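Local coordinates for protein Exo-poly-alpha-D-galacturonosidase (Thermotoga maritima, PDB 3JUR) that probably hydrolyses polygalacturonate chains as a family 28 glycoside hydrolase, and forms a tetramer of beta-helical subunits, at residues D[117-122]-D[193-198]; D[144-149]-D[158-163]; D[263-268]-D[297-302]; D[379-384]-D[406-411]. All coordinates share one frame; numbering follows the deposited sequence.

Contact 1: D[117-122]-D[193-198]; sequences VYALDC and VQFYRC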
loop_
_atom_site.group_PDB
_atom_site.type_symbol
_atom_site.label_atom_id
_atom_site.label_comp_id
_atom_site.label_asym_id
_atom_site.label_seq_id
_atom_site.Cartn_x
_atom_site.Cartn_y
_atom_site.Cartn_z
ATOM N N VAL D 117 16.411 24.776 -42.872
ATOM C CA VAL D 117 15.528 25.944 -42.924
ATOM C C VAL D 117 16.096 26.949 -41.923
ATOM O O VAL D 117 16.270 26.632 -40.749
ATOM C CB VAL D 117 14.056 25.587 -42.573
ATOM C CG1 VAL D 117 13.157 26.798 -42.754
ATOM C CG2 VAL D 117 13.555 24.441 -43.436
ATOM N N TYR D 118 16.403 28.150 -42.397
ATOM C CA TYR D 118 17.190 29.106 -41.618
ATOM C C TYR D 118 16.627 30.520 -41.665
ATOM O O TYR D 118 16.329 31.056 -42.745
ATOM C CB TYR D 118 18.644 29.087 -42.119
ATOM C CG TYR D 118 19.643 29.978 -41.382
ATOM C CD1 TYR D 118 19.980 29.739 -40.045
ATOM C CD2 TYR D 118 20.284 31.030 -42.045
ATOM C CE1 TYR D 118 20.911 30.537 -39.379
ATOM C CE2 TYR D 118 21.217 31.836 -41.393
ATOM C CZ TYR D 118 21.525 31.583 -40.060
ATOM O OH TYR D 118 22.445 32.379 -39.415
ATOM N N ALA D 119 16.491 31.116 -40.483
ATOM C CA ALA D 119 16.195 32.543 -40.350
ATOM C C ALA D 119 17.127 33.174 -39.318
ATOM O O ALA D 119 17.285 32.647 -38.215
ATOM C CB ALA D 119 14.736 32.760 -39.961
ATOM N N LEU D 120 17.739 34.297 -39.679
ATOM C CA LEU D 120 18.639 35.012 -38.778
ATOM C C LEU D 120 18.175 36.452 -38.610
ATOM O O LEU D 120 17.979 37.155 -39.598
ATOM C CB LEU D 120 20.076 34.985 -39.318
ATOM C CG LEU D 120 21.105 35.913 -38.655
ATOM C CD1 LEU D 120 21.427 35.469 -37.226
ATOM C CD2 LEU D 120 22.376 36.009 -39.496
ATOM N N ASP D 121 18.007 36.880 -37.359
ATOM C CA ASP D 121 17.617 38.263 -37.029
ATOM C C ASP D 121 16.292 38.683 -37.680
ATOM O O ASP D 121 16.099 39.849 -38.035
ATOM C CB ASP D 121 18.742 39.253 -37.399
ATOM C CG ASP D 121 19.944 39.157 -36.470
ATOM O OD1 ASP D 121 19.749 39.005 -35.239
ATOM O OD2 ASP D 121 21.089 39.248 -36.971
ATOM N N CYS D 122 15.392 37.722 -37.838
ATOM C CA CYS D 122 14.119 37.946 -38.514
ATOM C C CYS D 122 12.976 38.139 -37.527
ATOM O O CYS D 122 13.069 37.759 -36.354
ATOM C CB CYS D 122 13.797 36.775 -39.445
ATOM S SG CYS D 122 14.864 36.653 -40.902
ATOM N N VAL D 193 15.632 22.834 -38.588
ATOM C CA VAL D 193 14.976 24.140 -38.623
ATOM C C VAL D 193 15.575 25.022 -37.524
ATOM O O VAL D 193 15.530 24.669 -36.345
ATOM C CB VAL D 193 13.428 24.013 -38.440
ATOM C CG1 VAL D 193 12.751 25.384 -38.484
ATOM C CG2 VAL D 193 12.817 23.077 -39.484
ATOM N N GLN D 194 16.147 26.160 -37.912
ATOM C CA GLN D 194 16.781 27.052 -36.946
ATOM C C GLN D 194 16.353 28.497 -37.141
ATOM O O GLN D 194 16.463 29.050 -38.234
ATOM C CB GLN D 194 18.313 26.923 -36.981
ATOM C CG GLN D 194 19.038 27.623 -35.815
ATOM C CD GLN D 194 20.543 27.371 -35.808
ATOM O OE1 GLN D 194 21.296 27.964 -36.583
ATOM N NE2 GLN D 194 20.986 26.490 -34.918
ATOM N N PHE D 195 15.826 29.079 -36.068
ATOM C CA PHE D 195 15.547 30.505 -35.986
ATOM C C PHE D 195 16.590 31.091 -35.049
ATOM O O PHE D 195 16.658 30.717 -33.874
ATOM C CB PHE D 195 14.140 30.750 -35.420
ATOM C CG PHE D 195 13.042 30.103 -36.222
ATOM C CD1 PHE D 195 12.484 30.760 -37.318
ATOM C CD2 PHE D 195 12.565 28.833 -35.882
ATOM C CE1 PHE D 195 11.475 30.165 -38.075
ATOM C CE2 PHE D 195 11.552 28.230 -36.632
ATOM C CZ PHE D 195 11.011 28.900 -37.737
ATOM N N TYR D 196 17.411 31.993 -35.572
ATOM C CA TYR D 196 18.502 32.585 -34.795
ATOM C C TYR D 196 18.237 34.063 -34.515
ATOM O O TYR D 196 18.153 34.876 -35.444
ATOM C CB TYR D 196 19.840 32.400 -35.518
ATOM C CG TYR D 196 20.988 32.135 -34.580
ATOM C CD1 TYR D 196 21.443 30.832 -34.355
ATOM C CD2 TYR D 196 21.607 33.179 -33.896
ATOM C CE1 TYR D 196 22.498 30.578 -33.478
ATOM C CE2 TYR D 196 22.661 32.942 -33.022
ATOM C CZ TYR D 196 23.104 31.644 -32.817
ATOM O OH TYR D 196 24.139 31.417 -31.941
ATOM N N ARG D 197 18.097 34.389 -33.229
ATOM C CA ARG D 197 17.788 35.744 -32.756
ATOM C C ARG D 197 16.530 36.317 -33.427
ATOM O O ARG D 197 16.548 37.424 -33.980
ATOM C CB ARG D 197 18.988 36.688 -32.934
ATOM C CG ARG D 197 20.286 36.234 -32.267
ATOM C CD ARG D 197 21.312 37.371 -32.237
ATOM N NE ARG D 197 21.701 37.814 -33.577
ATOM C CZ ARG D 197 22.951 37.851 -34.038
ATOM N NH1 ARG D 197 23.967 37.482 -33.268
ATOM N NH2 ARG D 197 23.191 38.276 -35.272
ATOM N N CYS D 198 15.444 35.550 -33.380
ATOM C CA CYS D 198 14.204 35.940 -34.040
ATOM C C CYS D 198 13.112 36.290 -33.038
ATOM O O CYS D 198 13.146 35.850 -31.893
ATOM C CB CYS D 198 13.718 34.828 -34.972
ATOM S SG CYS D 198 14.815 34.490 -36.344
#

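Contact 2: D[144-149]-D[158-163]; sequences PWKGKK and PNQQED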
loop_
_atom_site.group_PDB
_atom_site.type_symbol
_atom_site.label_atom_id
_atom_site.label_comp_id
_atom_site.label_asym_id
_atom_site.label_seq_id
_atom_site.Cartn_x
_atom_site.Cartn_y
_atom_site.Cartn_z
ATOM N N PRO D 144 26.636 9.394 -40.454
ATOM C CA PRO D 144 27.986 8.862 -40.242
ATOM C C PRO D 144 28.943 9.834 -39.536
ATOM O O PRO D 144 29.894 9.389 -38.887
ATOM C CB PRO D 144 28.473 8.573 -41.660
ATOM C CG PRO D 144 27.238 8.242 -42.399
ATOM C CD PRO D 144 26.155 9.111 -41.821
ATOM N N TRP D 145 28.681 11.136 -39.638
ATOM C CA TRP D 145 29.541 12.144 -39.011
ATOM C C TRP D 145 29.592 12.051 -37.482
ATOM O O TRP D 145 30.550 12.524 -36.866
ATOM C CB TRP D 145 29.146 13.553 -39.464
ATOM C CG TRP D 145 29.480 13.850 -40.905
ATOM C CD1 TRP D 145 29.908 12.959 -41.859
ATOM C CD2 TRP D 145 29.383 15.120 -41.563
ATOM N NE1 TRP D 145 30.095 13.600 -43.063
ATOM C CE2 TRP D 145 29.780 14.926 -42.912
ATOM C CE3 TRP D 145 29.002 16.404 -41.147
ATOM C CZ2 TRP D 145 29.811 15.970 -43.842
ATOM C CZ3 TRP D 145 29.035 17.444 -42.078
ATOM C CH2 TRP D 145 29.434 17.216 -43.409
ATOM N N LYS D 146 28.571 11.434 -36.880
ATOM C CA LYS D 146 28.519 11.221 -35.429
ATOM C C LYS D 146 29.655 10.324 -34.917
ATOM O O LYS D 146 30.204 10.565 -33.838
ATOM C CB LYS D 146 27.149 10.656 -35.017
ATOM C CG LYS D 146 27.026 10.224 -33.544
ATOM C CD LYS D 146 27.249 11.384 -32.570
ATOM C CE LYS D 146 27.374 10.886 -31.141
ATOM N NZ LYS D 146 27.768 11.986 -30.207
ATOM N N GLY D 147 30.003 9.299 -35.693
ATOM C CA GLY D 147 31.088 8.387 -35.333
ATOM C C GLY D 147 30.627 7.044 -34.789
ATOM O O GLY D 147 31.437 6.274 -34.270
ATOM N N LYS D 148 29.325 6.765 -34.911
ATOM C CA LYS D 148 28.732 5.507 -34.453
ATOM C C LYS D 148 28.469 4.545 -35.611
ATOM O O LYS D 148 27.886 4.940 -36.626
ATOM C CB LYS D 148 27.424 5.779 -33.709
ATOM C CG LYS D 148 27.598 6.151 -32.253
ATOM C CD LYS D 148 26.241 6.357 -31.609
ATOM C CE LYS D 148 26.332 6.362 -30.099
ATOM N NZ LYS D 148 25.009 6.713 -29.518
ATOM N N LYS D 149 28.874 3.283 -35.438
ATOM C CA LYS D 149 28.768 2.258 -36.491
ATOM C C LYS D 149 27.330 1.894 -36.865
ATOM O O LYS D 149 27.018 1.723 -38.043
ATOM C CB LYS D 149 29.543 0.988 -36.116
ATOM C CG LYS D 149 31.033 1.205 -35.888
ATOM C CD LYS D 149 31.823 -0.089 -36.035
ATOM C CE LYS D 149 33.240 0.080 -35.507
ATOM N NZ LYS D 149 34.056 -1.163 -35.661
ATOM N N PRO D 158 36.305 9.862 -41.302
ATOM C CA PRO D 158 36.185 11.009 -40.395
ATOM C C PRO D 158 34.894 11.065 -39.574
ATOM O O PRO D 158 33.889 10.444 -39.930
ATOM C CB PRO D 158 36.228 12.211 -41.343
ATOM C CG PRO D 158 35.987 11.647 -42.716
ATOM C CD PRO D 158 36.589 10.297 -42.681
ATOM N N ASN D 159 34.952 11.817 -38.478
ATOM C CA ASN D 159 33.787 12.125 -37.656
ATOM C C ASN D 159 33.955 13.466 -36.937
ATOM O O ASN D 159 34.989 14.129 -37.086
ATOM C CB ASN D 159 33.475 10.984 -36.677
ATOM C CG ASN D 159 34.635 10.662 -35.758
ATOM O OD1 ASN D 159 35.040 11.481 -34.937
ATOM N ND2 ASN D 159 35.165 9.455 -35.883
ATOM N N GLN D 160 32.939 13.844 -36.160
ATOM C CA GLN D 160 32.862 15.153 -35.508
ATOM C C GLN D 160 33.837 15.372 -34.344
ATOM O O GLN D 160 34.106 16.519 -33.978
ATOM C CB GLN D 160 31.428 15.411 -35.014
ATOM C CG GLN D 160 30.917 14.387 -34.006
ATOM C CD GLN D 160 29.552 14.735 -33.448
ATOM O OE1 GLN D 160 28.588 14.934 -34.196
ATOM N NE2 GLN D 160 29.457 14.801 -32.121
ATOM N N GLN D 161 34.358 14.284 -33.774
ATOM C CA GLN D 161 35.121 14.331 -32.509
ATOM C C GLN D 161 36.266 15.353 -32.415
ATOM O O GLN D 161 36.383 16.053 -31.406
ATOM C CB GLN D 161 35.604 12.931 -32.109
ATOM C CG GLN D 161 34.482 12.053 -31.536
ATOM C CD GLN D 161 34.847 10.578 -31.493
ATOM O OE1 GLN D 161 35.938 10.205 -31.060
ATOM N NE2 GLN D 161 33.927 9.732 -31.942
ATOM N N GLU D 162 37.097 15.444 -33.451
ATOM C CA GLU D 162 38.185 16.425 -33.456
ATOM C C GLU D 162 37.680 17.866 -33.531
ATOM O O GLU D 162 38.191 18.744 -32.836
ATOM C CB GLU D 162 39.201 16.138 -34.573
ATOM C CG GLU D 162 40.044 14.895 -34.332
ATOM C CD GLU D 162 40.744 14.921 -32.983
ATOM O OE1 GLU D 162 41.829 15.537 -32.881
ATOM O OE2 GLU D 162 40.209 14.319 -32.024
ATOM N N ASP D 163 36.669 18.095 -34.363
ATOM C CA ASP D 163 36.068 19.419 -34.505
ATOM C C ASP D 163 35.344 19.887 -33.241
ATOM O O ASP D 163 35.418 21.065 -32.890
ATOM C CB ASP D 163 35.140 19.454 -35.720
ATOM C CG ASP D 163 35.903 19.416 -37.030
ATOM O OD1 ASP D 163 35.562 18.589 -37.901
ATOM O OD2 ASP D 163 36.858 20.206 -37.182
HETATM O O HOH W 1 26.845 14.778 -30.734
#

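Contact 3: D[263-268]-D[297-302]; sequences VVIKSG and GGLVIG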
loop_
_atom_site.group_PDB
_atom_site.type_symbol
_atom_site.label_atom_id
_atom_site.label_comp_id
_atom_site.label_asym_id
_atom_site.label_seq_id
_atom_site.Cartn_x
_atom_site.Cartn_y
_atom_site.Cartn_z
ATOM N N VAL D 263 11.876 17.087 -25.875
ATOM C CA VAL D 263 11.851 18.531 -25.675
ATOM C C VAL D 263 12.967 18.857 -24.683
ATOM O O VAL D 263 12.936 18.401 -23.536
ATOM C CB VAL D 263 10.479 19.013 -25.152
ATOM C CG1 VAL D 263 10.498 20.522 -24.858
ATOM C CG2 VAL D 263 9.387 18.672 -26.148
ATOM N N VAL D 264 13.949 19.637 -25.141
ATOM C CA VAL D 264 15.181 19.887 -24.390
ATOM C C VAL D 264 15.457 21.365 -24.267
ATOM O O VAL D 264 15.767 22.016 -25.257
ATOM C CB VAL D 264 16.436 19.346 -25.114
ATOM C CG1 VAL D 264 17.384 18.740 -24.110
ATOM C CG2 VAL D 264 16.078 18.384 -26.236
ATOM N N ILE D 265 15.414 21.883 -23.049
ATOM C CA ILE D 265 15.640 23.304 -22.853
ATOM C C ILE D 265 17.107 23.567 -22.514
ATOM O O ILE D 265 17.677 22.923 -21.620
ATOM C CB ILE D 265 14.683 23.879 -21.812
ATOM C CG1 ILE D 265 13.246 23.603 -22.259
ATOM C CG2 ILE D 265 14.896 25.381 -21.665
ATOM C CD1 ILE D 265 12.280 23.510 -21.148
ATOM N N LYS D 266 17.700 24.507 -23.252
ATOM C CA LYS D 266 19.139 24.782 -23.211
ATOM C C LYS D 266 19.417 26.286 -23.182
ATOM O O LYS D 266 18.489 27.095 -23.293
ATOM C CB LYS D 266 19.840 24.130 -24.416
ATOM C CG LYS D 266 19.610 22.629 -24.554
ATOM C CD LYS D 266 20.312 22.077 -25.788
ATOM C CE LYS D 266 20.029 20.591 -25.985
ATOM N NZ LYS D 266 20.761 19.727 -25.018
ATOM N N SER D 267 20.687 26.658 -23.010
ATOM C CA SER D 267 21.108 28.069 -22.968
ATOM C C SER D 267 22.627 28.251 -23.090
ATOM O O SER D 267 23.218 29.144 -22.462
ATOM C CB SER D 267 20.586 28.771 -21.704
ATOM O OG SER D 267 21.070 28.146 -20.531
ATOM N N GLY D 268 23.254 27.415 -23.910
ATOM C CA GLY D 268 24.688 27.523 -24.159
ATOM C C GLY D 268 25.534 26.663 -23.235
ATOM O O GLY D 268 25.105 26.271 -22.147
ATOM N N GLY D 297 14.416 11.239 -23.198
ATOM C CA GLY D 297 13.715 12.014 -22.189
ATOM C C GLY D 297 12.518 12.758 -22.759
ATOM O O GLY D 297 12.548 13.228 -23.900
ATOM N N GLY D 298 11.461 12.861 -21.962
ATOM C CA GLY D 298 10.245 13.549 -22.383
ATOM C C GLY D 298 10.402 15.054 -22.266
ATOM O O GLY D 298 10.267 15.781 -23.255
ATOM N N LEU D 299 10.663 15.513 -21.043
ATOM C CA LEU D 299 11.033 16.899 -20.782
ATOM C C LEU D 299 12.429 16.929 -20.188
ATOM O O LEU D 299 12.669 16.375 -19.108
ATOM C CB LEU D 299 10.054 17.594 -19.830
ATOM C CG LEU D 299 10.425 19.088 -19.732
ATOM C CD1 LEU D 299 9.815 19.914 -20.895
ATOM C CD2 LEU D 299 10.094 19.687 -18.401
ATOM N N VAL D 300 13.346 17.593 -20.890
ATOM C CA VAL D 300 14.751 17.577 -20.523
ATOM C C VAL D 300 15.282 18.999 -20.335
ATOM O O VAL D 300 14.926 19.910 -21.090
ATOM C CB VAL D 300 15.583 16.794 -21.569
ATOM C CG1 VAL D 300 17.040 16.625 -21.126
ATOM C CG2 VAL D 300 14.973 15.432 -21.807
ATOM N N ILE D 301 16.097 19.194 -19.300
ATOM C CA ILE D 301 16.826 20.452 -19.130
ATOM C C ILE D 301 18.326 20.136 -19.192
ATOM O O ILE D 301 18.796 19.215 -18.513
ATOM C CB ILE D 301 16.488 21.198 -17.787
ATOM C CG1 ILE D 301 14.991 21.153 -17.420
ATOM C CG2 ILE D 301 17.006 22.636 -17.832
ATOM C CD1 ILE D 301 14.058 21.914 -18.347
ATOM N N GLY D 302 19.064 20.879 -20.023
ATOM C CA GLY D 302 20.515 20.704 -20.156
ATOM C C GLY D 302 20.930 19.776 -21.289
ATOM O O GLY D 302 20.091 19.367 -22.092
#

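Contact 4: D[379-384]-D[406-411]; sequences KNLKAT and SDTIIE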
loop_
_atom_site.group_PDB
_atom_site.type_symbol
_atom_site.label_atom_id
_atom_site.label_comp_id
_atom_site.label_asym_id
_atom_site.label_seq_id
_atom_site.Cartn_x
_atom_site.Cartn_y
_atom_site.Cartn_z
ATOM N N LYS D 379 4.160 17.339 -9.634
ATOM C CA LYS D 379 2.872 17.215 -8.977
ATOM C C LYS D 379 1.903 16.505 -9.895
ATOM O O LYS D 379 1.833 16.806 -11.098
ATOM C CB LYS D 379 2.352 18.596 -8.558
ATOM C CG LYS D 379 0.855 18.672 -8.329
ATOM C CD LYS D 379 0.499 18.857 -6.892
ATOM C CE LYS D 379 0.533 20.313 -6.511
ATOM N NZ LYS D 379 -0.163 20.543 -5.215
ATOM N N ASN D 380 1.153 15.566 -9.327
ATOM C CA ASN D 380 0.158 14.789 -10.081
ATOM C C ASN D 380 0.757 14.041 -11.272
ATOM O O ASN D 380 0.206 14.057 -12.375
ATOM C CB ASN D 380 -1.034 15.665 -10.511
ATOM C CG ASN D 380 -2.260 14.847 -10.888
ATOM O OD1 ASN D 380 -2.512 13.788 -10.310
ATOM N ND2 ASN D 380 -3.029 15.335 -11.865
ATOM N N LEU D 381 1.899 13.397 -11.037
ATOM C CA LEU D 381 2.491 12.498 -12.021
ATOM C C LEU D 381 1.936 11.099 -11.816
ATOM O O LEU D 381 1.829 10.610 -10.684
ATOM C CB LEU D 381 4.026 12.497 -11.927
ATOM C CG LEU D 381 4.845 11.414 -12.663
ATOM C CD1 LEU D 381 4.713 11.547 -14.189
ATOM C CD2 LEU D 381 6.306 11.468 -12.238
ATOM N N LYS D 382 1.544 10.468 -12.915
ATOM C CA LYS D 382 1.172 9.067 -12.899
ATOM C C LYS D 382 2.124 8.360 -13.845
ATOM O O LYS D 382 2.188 8.688 -15.048
ATOM C CB LYS D 382 -0.289 8.884 -13.307
ATOM C CG LYS D 382 -1.262 9.543 -12.327
ATOM C CD LYS D 382 -2.698 9.257 -12.679
ATOM C CE LYS D 382 -3.595 10.473 -12.447
ATOM N NZ LYS D 382 -3.391 11.113 -11.128
ATOM N N ALA D 383 2.896 7.425 -13.298
ATOM C CA ALA D 383 3.936 6.781 -14.078
ATOM C C ALA D 383 4.074 5.299 -13.832
ATOM O O ALA D 383 3.799 4.779 -12.746
ATOM C CB ALA D 383 5.313 7.484 -13.893
ATOM N N THR D 384 4.554 4.637 -14.870
ATOM C CA THR D 384 4.662 3.211 -14.903
ATOM C C THR D 384 6.060 2.858 -15.437
ATOM O O THR D 384 6.545 3.498 -16.359
ATOM C CB THR D 384 3.476 2.663 -15.747
ATOM O OG1 THR D 384 2.500 2.079 -14.867
ATOM C CG2 THR D 384 3.901 1.667 -16.752
ATOM N N SER D 406 4.755 15.445 -5.280
ATOM C CA SER D 406 3.510 15.346 -4.531
ATOM C C SER D 406 2.343 14.841 -5.367
ATOM O O SER D 406 2.345 14.969 -6.601
ATOM C CB SER D 406 3.175 16.683 -3.877
ATOM O OG SER D 406 3.140 17.696 -4.859
ATOM N N ASP D 407 1.357 14.258 -4.683
ATOM C CA ASP D 407 0.154 13.716 -5.327
ATOM C C ASP D 407 0.515 12.830 -6.525
ATOM O O ASP D 407 -0.063 12.961 -7.603
ATOM C CB ASP D 407 -0.776 14.852 -5.771
ATOM C CG ASP D 407 -1.152 15.788 -4.632
ATOM O OD1 ASP D 407 -1.114 15.369 -3.451
ATOM O OD2 ASP D 407 -1.512 16.950 -4.924
ATOM N N THR D 408 1.484 11.944 -6.324
ATOM C CA THR D 408 2.126 11.227 -7.425
ATOM C C THR D 408 2.145 9.717 -7.171
ATOM O O THR D 408 2.346 9.271 -6.036
ATOM C CB THR D 408 3.552 11.804 -7.678
ATOM O OG1 THR D 408 3.428 13.088 -8.305
ATOM C CG2 THR D 408 4.414 10.889 -8.560
ATOM N N ILE D 409 1.915 8.950 -8.234
ATOM C CA ILE D 409 1.927 7.494 -8.189
ATOM C C ILE D 409 2.926 6.993 -9.224
ATOM O O ILE D 409 2.805 7.311 -10.407
ATOM C CB ILE D 409 0.529 6.888 -8.496
ATOM C CG1 ILE D 409 -0.540 7.482 -7.568
ATOM C CG2 ILE D 409 0.558 5.344 -8.362
ATOM C CD1 ILE D 409 -1.978 7.208 -7.987
ATOM N N ILE D 410 3.911 6.215 -8.775
ATOM C CA ILE D 410 4.858 5.551 -9.685
ATOM C C ILE D 410 4.883 4.056 -9.372
ATOM O O ILE D 410 5.162 3.656 -8.237
ATOM C CB ILE D 410 6.293 6.149 -9.608
ATOM C CG1 ILE D 410 6.272 7.656 -9.881
ATOM C CG2 ILE D 410 7.235 5.429 -10.596
ATOM C CD1 ILE D 410 7.559 8.362 -9.548
ATOM N N GLU D 411 4.575 3.237 -10.371
ATOM C CA GLU D 411 4.493 1.796 -10.176
ATOM C C GLU D 411 5.418 1.019 -11.099
ATOM O O GLU D 411 5.604 1.390 -12.254
ATOM C CB GLU D 411 3.051 1.313 -10.377
ATOM C CG GLU D 411 2.119 1.686 -9.225
ATOM C CD GLU D 411 2.526 1.038 -7.907
ATOM O OE1 GLU D 411 3.002 -0.124 -7.948
ATOM O OE2 GLU D 411 2.376 1.686 -6.842
HETATM O O HOH W 2 -1.165 11.179 -9.329
#

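Contact 1: D[117-122]-D[193-198]
Residues 117-122 and 193-198 lie side by side in neighbouring coils of the beta-helix typical of family 28. Main-chain bonds come first. Gln194 N and Tyr196 N donate to Val117 O and Ala119 O; Ala119 N and Asp121 N donate back to Gln194 O and Tyr196 O. All four run nearly along the C=O axis, and the shortest is Tyr196 N to Ala119 O at 2.7 Å. Apolar contacts line both faces. Ala119 CB meets Phe195 CD1 at 4.0 Å and also touches Cys198 SG. On the other face, Leu120 CD1 rests on Tyr196 CB at 3.9 Å. There, Gln194 OE1 approaches CE1 at the edge of the Tyr118 ring at 3.8 Å; this oxygen is bonded to Thr103 OG1. Sulfur adds one weak bond, from Cys122 N to Cys198 SG. The charged pair sits at the exposed turn. Arg197 holds Asp121 side-on: NE reaches OD1 at 2.8 Å, and NH2 reaches OD2 at 2.9 Å. Both oxygens use syn lone pairs, and the two planes are only 14° apart. This paired grip fixes the carboxylate's rotation and probably favours its ionised form.

Contact 2: D[144-149]-D[158-163]
A helix-capping turn lies at the centre of this contact, where the loop after strand 132-134 leads into helix 161-173. The side chain of Asn159 caps: its OD1 accepts from Gln161 N at 3.1 Å, in the carbonyl plane and on a lone pair. CG of Asn159 sits between the backbone N and the carbonyl carbon, chi1 58°, and this crowded position brings OD1 to Gln161 N. The next residue ties the turn to the 3-10 segment 144-146. Gln160 N donates to Trp145 O at 2.8 Å, with a bent N-H angle of 141°. CG of Gln160 packs against Trp145 O at 3.4 Å. Asn159 CB lies 3.8 Å from Gly147 CA. A side chain at Gly147 would run into Gln161 NE2 and into the carbonyl O of Lys146. The Trp145 ring meets Tyr187 and Trp142 edge-to-face. Lys146 and Gln160 cross obliquely, the lysine bent at chi2. Gln160 OE1 is taken by Arg189 NH2. Its NE2 and Lys146 NZ both donate to one water, which lies 3.0 Å from Lys146 NZ.

Contact 3: D[263-268]-D[297-302]
Lys266 leaves the end of strand 263-265 and reaches across to the neighbouring coil of the beta-helix. At CB the chain turns so that CG is anti to the carbonyl carbon. CG of Lys266 passes 4.1 Å from Gly302 O. CD carries the chain on, fully extended, to CE, which is again near Gly302 O. A bend at chi4, -74°, then turns the tip, and Lys266 NZ donates to Gly302 O at 3.0 Å. NZ comes from above the carbonyl plane, not along a lone pair. It also forms a salt bridge with Glu304 OE1. A methionine here takes away the ammonium group and would probably leave Gly302 O and Glu304 without their shared partner. The parallel strands beside it are joined by Val300 N to Val263 O, Ile265 N to Val300 O and Gly302 N to Ile265 O, the last at 2.9 Å and almost straight. Ile265 and Ile301 run alongside each other, with their CD1 atoms 3.7 Å apart. On the other face Val264 CG1 packs on Val300 CB, also at 3.7 Å. At Gly302, a CB would crowd Ile301 O. The lysine thus gives a buried charge two partners, a glutamate and a carbonyl oxygen, which probably offset it.

Contact 4: D[379-384]-D[406-411]
Strands 382-384 and 408-411 run parallel, their axes 4.8 Å apart and only 6° out of line. They are stacked rungs of the parallel beta-helix, and they follow a corner that both coils share. Asn380 and Asp407 make that corner with left-handed backbone angles. Beyond it, Ile409 N, Ala383 N and Glu411 N bond to Leu381 O, Ile409 O and Ala383 O in turn. At the corner a side chain enters the main-chain pattern. Thr408 OG1 is anti to the carbonyl carbon, and accepts from Leu381 N at 3.1 Å. Thr408 OG1 also donates to Ser406 O at 2.8 Å, from above the carbonyl plane. Ser406 O also takes Asn380 N at 3.0 Å, so it holds two donors. CG2 of Thr408 packs against Leu381 CB at 3.8 Å. A valine here removes the hydroxyl, and would probably leave Leu381 N without this acceptor and loosen the corner. Inside, Ala383 CB meets Ile410 CG1 at 4.1 Å, and the tips of Leu381 and Ile410 touch. Lys379 lies along Asp407, but their salt bridge is long; Lys379 NZ makes its stronger salt bridge with Glu5, and Asp407 OD1 bonds to Asn428. Beyond the corner, a salt bridge from Glu411 to Arg435 of the second subunit brings strand 408-411 to a subunit interface. Asn380 ND2 bonds to Asp345, while its OD1 accepts from Lys382 NZ at 2.9 Å. Lys382 NZ also donates to a water, which in turn donates to Asp407 O at 2.7 Å.

From the N terminus, contact 1 opens first and closes only after a long excursion, at 193-198. Contact 2 opens and closes within that excursion, folding the inserted loop onto the start of helix 161-173. It touches no part of contact 1; their nearest atoms are about 14 Å apart. Contact 3 follows in series and closes a shorter loop near the middle of the chain, joining two neighbouring coils. Contact 4 comes last and joins coils toward the C terminus. No two contacts cross. Contacts 1 and 4 lie on opposite sides of the chain's centre, with centres about 38 Å apart. Contacts 1, 3 and 4 thus bind successive stretches of the beta-helix, while contact 2 shapes a peripheral loop.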